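Local coordinates for recombination protein uvsY (Enterobacteria phage T4, PDB 4ZWS), which promotes assembly of the UvsX recombinase on single-stranded DNA and helps UvsX displace bound gp32 during phage DNA synthesis, at residues Glu4-Glu9 and Gly104-Phe109; Val29-Lys34 and Lys118-Ala123. All coordinates share one frame; numbering follows the deposited sequence.

Contact 1: residues Glu4-Glu9 and Gly104-Phe109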
loop_
_atom_site.group_PDB
_atom_site.type_symbol
_atom_site.label_atom_id
_atom_site.label_comp_id
_atom_site.label_asym_id
_atom_site.label_seq_id
_atom_site.Cartn_x
_atom_site.Cartn_y
_atom_site.Cartn_z
ATOM N N GLU A 4 26.407 -9.722 12.693
ATOM C CA GLU A 4 27.419 -10.259 11.808
ATOM C C GLU A 4 27.433 -11.794 11.852
ATOM O O GLU A 4 27.714 -12.439 10.845
ATOM C CB GLU A 4 28.790 -9.691 12.164
ATOM C CG GLU A 4 28.901 -8.201 11.867
ATOM C CD GLU A 4 28.117 -7.322 12.851
ATOM O OE1 GLU A 4 27.667 -7.845 13.902
ATOM O OE2 GLU A 4 27.926 -6.114 12.556
ATOM N N ASP A 5 27.088 -12.378 12.999
ATOM C CA ASP A 5 26.997 -13.828 13.099
ATOM C C ASP A 5 25.880 -14.355 12.206
ATOM O O ASP A 5 26.059 -15.355 11.502
ATOM C CB ASP A 5 26.761 -14.280 14.538
ATOM C CG ASP A 5 27.968 -14.068 15.431
ATOM O OD1 ASP A 5 27.771 -13.891 16.652
ATOM O OD2 ASP A 5 29.111 -14.110 14.923
ATOM N N LEU A 6 24.731 -13.685 12.245
ATOM C CA LEU A 6 23.597 -14.057 11.404
ATOM C C LEU A 6 23.924 -13.921 9.923
ATOM O O LEU A 6 23.602 -14.801 9.124
ATOM C CB LEU A 6 22.371 -13.202 11.746
ATOM C CG LEU A 6 21.801 -13.442 13.148
ATOM C CD1 LEU A 6 20.563 -12.594 13.381
ATOM C CD2 LEU A 6 21.462 -14.897 13.288
ATOM N N GLN A 7 24.590 -12.828 9.566
ATOM C CA GLN A 7 24.991 -12.605 8.187
ATOM C C GLN A 7 25.836 -13.766 7.699
ATOM O O GLN A 7 25.600 -14.322 6.620
ATOM C CB GLN A 7 25.748 -11.295 8.056
ATOM C CG GLN A 7 24.873 -10.122 8.334
ATOM C CD GLN A 7 25.594 -8.806 8.192
ATOM O OE1 GLN A 7 26.828 -8.756 8.184
ATOM N NE2 GLN A 7 24.824 -7.718 8.093
ATOM N N GLU A 8 26.806 -14.143 8.518
ATOM C CA GLU A 8 27.694 -15.227 8.182
ATOM C C GLU A 8 26.951 -16.556 8.131
ATOM O O GLU A 8 27.185 -17.373 7.232
ATOM C CB GLU A 8 28.851 -15.269 9.176
ATOM C CG GLU A 8 30.121 -15.805 8.558
ATOM C CD GLU A 8 30.491 -15.079 7.269
ATOM O OE1 GLU A 8 30.354 -13.830 7.212
ATOM O OE2 GLU A 8 30.888 -15.777 6.303
ATOM N N GLU A 9 26.036 -16.757 9.072
ATOM C CA GLU A 9 25.279 -17.999 9.123
ATOM C C GLU A 9 24.391 -18.199 7.889
ATOM O O GLU A 9 24.354 -19.295 7.322
ATOM C CB GLU A 9 24.431 -18.062 10.381
ATOM C CG GLU A 9 23.749 -19.397 10.554
ATOM C CD GLU A 9 22.999 -19.520 11.863
ATOM O OE1 GLU A 9 22.364 -20.574 12.078
ATOM O OE2 GLU A 9 23.044 -18.571 12.678
ATOM N N GLY A 104 15.570 -5.251 16.755
ATOM C CA GLY A 104 14.631 -5.030 15.676
ATOM C C GLY A 104 15.313 -5.276 14.339
ATOM O O GLY A 104 14.720 -5.830 13.420
ATOM N N ILE A 105 16.577 -4.870 14.242
ATOM C CA ILE A 105 17.372 -5.087 13.043
ATOM C C ILE A 105 17.582 -6.572 12.818
ATOM O O ILE A 105 17.481 -7.045 11.689
ATOM C CB ILE A 105 18.722 -4.354 13.111
ATOM C CG1 ILE A 105 18.494 -2.848 12.927
ATOM C CG2 ILE A 105 19.630 -4.812 11.991
ATOM C CD1 ILE A 105 19.761 -2.010 12.963
ATOM N N LEU A 106 17.861 -7.306 13.890
ATOM C CA LEU A 106 18.038 -8.747 13.780
ATOM C C LEU A 106 16.747 -9.387 13.300
ATOM O O LEU A 106 16.776 -10.273 12.445
ATOM C CB LEU A 106 18.452 -9.366 15.117
ATOM C CG LEU A 106 19.737 -8.842 15.758
ATOM C CD1 LEU A 106 20.058 -9.631 16.993
ATOM C CD2 LEU A 106 20.890 -8.883 14.761
ATOM N N LEU A 107 15.617 -8.901 13.811
ATOM C CA LEU A 107 14.318 -9.430 13.414
ATOM C C LEU A 107 14.113 -9.254 11.916
ATOM O O LEU A 107 13.709 -10.192 11.223
ATOM C CB LEU A 107 13.186 -8.741 14.173
ATOM C CG LEU A 107 11.791 -9.329 13.953
ATOM C CD1 LEU A 107 11.705 -10.724 14.549
ATOM C CD2 LEU A 107 10.747 -8.442 14.540
ATOM N N ASP A 108 14.403 -8.050 11.417
ATOM C CA ASP A 108 14.245 -7.771 9.993
ATOM C C ASP A 108 15.175 -8.613 9.141
ATOM O O ASP A 108 14.772 -9.107 8.087
ATOM C CB ASP A 108 14.470 -6.292 9.683
ATOM C CG ASP A 108 13.400 -5.408 10.290
ATOM O OD1 ASP A 108 12.327 -5.957 10.648
ATOM O OD2 ASP A 108 13.608 -4.171 10.363
ATOM N N PHE A 109 16.396 -8.823 9.617
ATOM C CA PHE A 109 17.326 -9.663 8.885
ATOM C C PHE A 109 16.760 -11.071 8.737
ATOM O O PHE A 109 16.854 -11.665 7.667
ATOM C CB PHE A 109 18.692 -9.724 9.560
ATOM C CG PHE A 109 19.683 -10.542 8.791
ATOM C CD1 PHE A 109 19.875 -11.885 9.092
ATOM C CD2 PHE A 109 20.388 -9.984 7.728
ATOM C CE1 PHE A 109 20.775 -12.658 8.360
ATOM C CE2 PHE A 109 21.289 -10.749 6.996
ATOM C CZ PHE A 109 21.482 -12.089 7.319
#
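The phenyl end of F109 lies against L6 and Q7 of helix 3-14. Its outer atoms reach both the backbone and the inner side chains there. CE1 of F109 lies 3.6 Å from the carbonyl O of L6. CZ of F109 is 3.7 Å from CA of Q7. Both backbone atoms come in obliquely to the ring, which thus packs against the chain where L6 passes into Q7. Side-chain atoms add to this. CB of L6 is 3.8 Å from F109 CE1. CG of Q7 is 3.9 Å from F109 CE2, and it is the side-chain atom of Q7 that touches. The Q7 amide is also flat. Its plane is turned 49° from the phenyl ring, so the two are not stacked. CG of F109 is trans to its own N (chi1 -178°), which sends the ring out to helix 3-14.

L6 has a second partner in L106. The two leucines meet by one methyl each, with L6 CD1 4.0 Å from L106 CD2. The leucine side chains lie nearly perpendicular, as do those of Q7 and F109. All four touching residues are buried, and the contact between them is van der Waals packing. Beyond the pair, K38 and I42 of helix 21-64 touch L6 and L106 respectively. The Q7 amide NE2 is hydrogen-bonded to S41 OG of the second subunit, and N37 of that subunit packs on both Q7 and F109.

The two segments run almost parallel, 9° apart, with axes 10.7 Å from each other at closest approach. This is side-by-side helix packing with a hydrophobic interior, at a subunit boundary of the seven-chain alpha barrel.

Contact 2: residues Val29-Lys34 and Lys118-Ala123; sequences VMLYSK and KSRGFA
K118 meets Y32 at the start of the 118-123 segment. CB of K118 lies 4.4 Å from CE2 of the Y32 ring, a loose contact. The backbones are also nearest here, with the CA atoms of K118 and Y32 7.2 Å apart. The lysine chain is extended. Both polar ends bond to backbone O atoms of the third subunit, K118 NZ to that of K137 and the Y32 hydroxyl to that of F133.

Two residues on, R120 points toward helix 21-64. Its chain is extended from CG to NE, and chi1 of -177° sets CG opposite the residue's own N. This carries the guanidinium across to L31, whose side chain runs roughly perpendicular to that of R120. CD1 of L31 sits over one face of the guanidinium, toward its rim. The nearest atom is R120 NH1, 3.7 Å from L31 CD1. The apolar methyl therefore lies over part of that face, near NH1, while all three nitrogens have polar partners elsewhere. R120 NE and NH2 bond to the carbonyls of V14 and F15, NH2 also makes a salt bridge to E24, and NH1 bonds to N28. These partners probably fix the rotation of this buried charged group.

Helix 91-135 lies beside helix 21-64 here, and the two segments run in roughly opposite directions. R120 reaches past helix 21-64 to the C-terminal end of helix 3-14, with two further subunits close by.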
loop_
_atom_site.group_PDB
_atom_site.type_symbol
_atom_site.label_atom_id
_atom_site.label_comp_id
_atom_site.label_asym_id
_atom_site.label_seq_id
_atom_site.Cartn_x
_atom_site.Cartn_y
_atom_site.Cartn_z
ATOM N N VAL A 29 13.783 -27.039 3.968
ATOM C CA VAL A 29 12.652 -26.966 4.888
ATOM C C VAL A 29 13.126 -26.812 6.321
ATOM O O VAL A 29 12.562 -26.051 7.100
ATOM C CB VAL A 29 11.770 -28.228 4.768
ATOM C CG1 VAL A 29 10.431 -28.048 5.468
ATOM C CG2 VAL A 29 11.604 -28.597 3.298
ATOM N N MET A 30 14.200 -27.511 6.640
ATOM C CA MET A 30 14.780 -27.445 7.964
ATOM C C MET A 30 15.365 -26.060 8.191
ATOM O O MET A 30 15.217 -25.488 9.275
ATOM C CB MET A 30 15.837 -28.536 8.130
ATOM C CG MET A 30 15.283 -29.803 8.761
ATOM S SD MET A 30 16.487 -31.138 8.927
ATOM C CE MET A 30 16.674 -31.635 7.223
ATOM N N LEU A 31 16.012 -25.514 7.159
ATOM C CA LEU A 31 16.574 -24.172 7.261
ATOM C C LEU A 31 15.514 -23.124 7.542
ATOM O O LEU A 31 15.709 -22.249 8.384
ATOM C CB LEU A 31 17.315 -23.789 5.984
ATOM C CG LEU A 31 18.633 -24.491 5.702
ATOM C CD1 LEU A 31 19.156 -24.046 4.351
ATOM C CD2 LEU A 31 19.616 -24.133 6.785
ATOM N N TYR A 32 14.379 -23.238 6.863
ATOM C CA TYR A 32 13.313 -22.285 7.061
ATOM C C TYR A 32 12.849 -22.356 8.504
ATOM O O TYR A 32 12.766 -21.343 9.208
ATOM C CB TYR A 32 12.156 -22.587 6.124
ATOM C CG TYR A 32 11.140 -21.475 6.018
ATOM C CD1 TYR A 32 10.000 -21.496 6.807
ATOM C CD2 TYR A 32 11.338 -20.385 5.173
ATOM C CE1 TYR A 32 9.073 -20.497 6.747
ATOM C CE2 TYR A 32 10.396 -19.372 5.095
ATOM C CZ TYR A 32 9.265 -19.437 5.892
ATOM O OH TYR A 32 8.305 -18.454 5.858
ATOM N N SER A 33 12.628 -23.582 8.958
ATOM C CA SER A 33 12.256 -23.843 10.336
ATOM C C SER A 33 13.274 -23.219 11.317
ATOM O O SER A 33 12.885 -22.584 12.298
ATOM C CB SER A 33 12.101 -25.341 10.539
ATOM O OG SER A 33 11.982 -25.641 11.900
ATOM N N LYS A 34 14.570 -23.398 11.042
ATOM C CA LYS A 34 15.633 -22.881 11.904
ATOM C C LYS A 34 15.532 -21.365 12.053
ATOM O O LYS A 34 15.594 -20.831 13.157
ATOM C CB LYS A 34 17.012 -23.217 11.351
ATOM C CG LYS A 34 18.123 -23.055 12.377
ATOM C CD LYS A 34 19.278 -22.252 11.835
ATOM C CE LYS A 34 19.995 -22.925 10.711
ATOM N NZ LYS A 34 21.013 -22.000 10.161
ATOM N N LYS A 118 13.027 -19.305 1.250
ATOM C CA LYS A 118 11.833 -19.653 0.500
ATOM C C LYS A 118 12.188 -19.670 -0.975
ATOM O O LYS A 118 11.874 -20.616 -1.700
ATOM C CB LYS A 118 10.724 -18.650 0.800
ATOM C CG LYS A 118 9.323 -19.034 0.384
ATOM C CD LYS A 118 8.389 -17.890 0.750
ATOM C CE LYS A 118 6.927 -18.252 0.587
ATOM N NZ LYS A 118 6.045 -17.135 1.045
ATOM N N SER A 119 12.901 -18.631 -1.385
ATOM C CA SER A 119 13.385 -18.488 -2.747
ATOM C C SER A 119 14.363 -19.609 -3.114
ATOM O O SER A 119 14.349 -20.133 -4.227
ATOM C CB SER A 119 14.046 -17.118 -2.904
ATOM O OG SER A 119 14.720 -17.011 -4.141
ATOM N N ARG A 120 15.189 -19.991 -2.152
ATOM C CA ARG A 120 16.162 -21.052 -2.347
ATOM C C ARG A 120 15.483 -22.377 -2.719
ATOM O O ARG A 120 15.974 -23.111 -3.576
ATOM C CB ARG A 120 17.004 -21.222 -1.079
ATOM C CG ARG A 120 18.116 -22.256 -1.180
ATOM C CD ARG A 120 18.914 -22.290 0.103
ATOM N NE ARG A 120 20.010 -23.241 0.038
ATOM C CZ ARG A 120 19.898 -24.521 0.374
ATOM N NH1 ARG A 120 18.733 -25.000 0.794
ATOM N NH2 ARG A 120 20.947 -25.324 0.281
ATOM N N GLY A 121 14.352 -22.671 -2.085
ATOM C CA GLY A 121 13.606 -23.867 -2.411
ATOM C C GLY A 121 13.195 -23.896 -3.873
ATOM O O GLY A 121 13.292 -24.926 -4.537
ATOM N N PHE A 122 12.745 -22.761 -4.386
ATOM C CA PHE A 122 12.356 -22.681 -5.782
ATOM C C PHE A 122 13.552 -22.775 -6.720
ATOM O O PHE A 122 13.458 -23.414 -7.770
ATOM C CB PHE A 122 11.551 -21.424 -6.051
ATOM C CG PHE A 122 10.203 -21.444 -5.403
ATOM C CD1 PHE A 122 9.149 -22.127 -6.004
ATOM C CD2 PHE A 122 9.973 -20.760 -4.219
ATOM C CE1 PHE A 122 7.895 -22.157 -5.418
ATOM C CE2 PHE A 122 8.722 -20.774 -3.632
ATOM C CZ PHE A 122 7.682 -21.476 -4.233
ATOM N N ALA A 123 14.652 -22.109 -6.372
ATOM C CA ALA A 123 15.861 -22.211 -7.182
ATOM C C ALA A 123 16.258 -23.680 -7.346
ATOM O O ALA A 123 16.581 -24.131 -8.445
ATOM C CB ALA A 123 16.988 -21.430 -6.559
#

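In the fold
From the N terminus, the chain lays down residues 4-9 on helix 3-14, turns, and passes through 29-34 on helix 21-64. It returns along helix 91-135 through 104-109 and then 118-123. Contact 1 closes a loop of 94 intervening residues, and contact 2 one of 83. The segments alternate along the chain, so the two loops cross. Helix 91-135 serves both contacts, whose centres are about 17 Å apart. A direct tie joins them: E9 OE1 and K34 NZ form a salt bridge of 2.7 Å. Together they bind the three helices into one bundle, and both contacts also touch the second subunit.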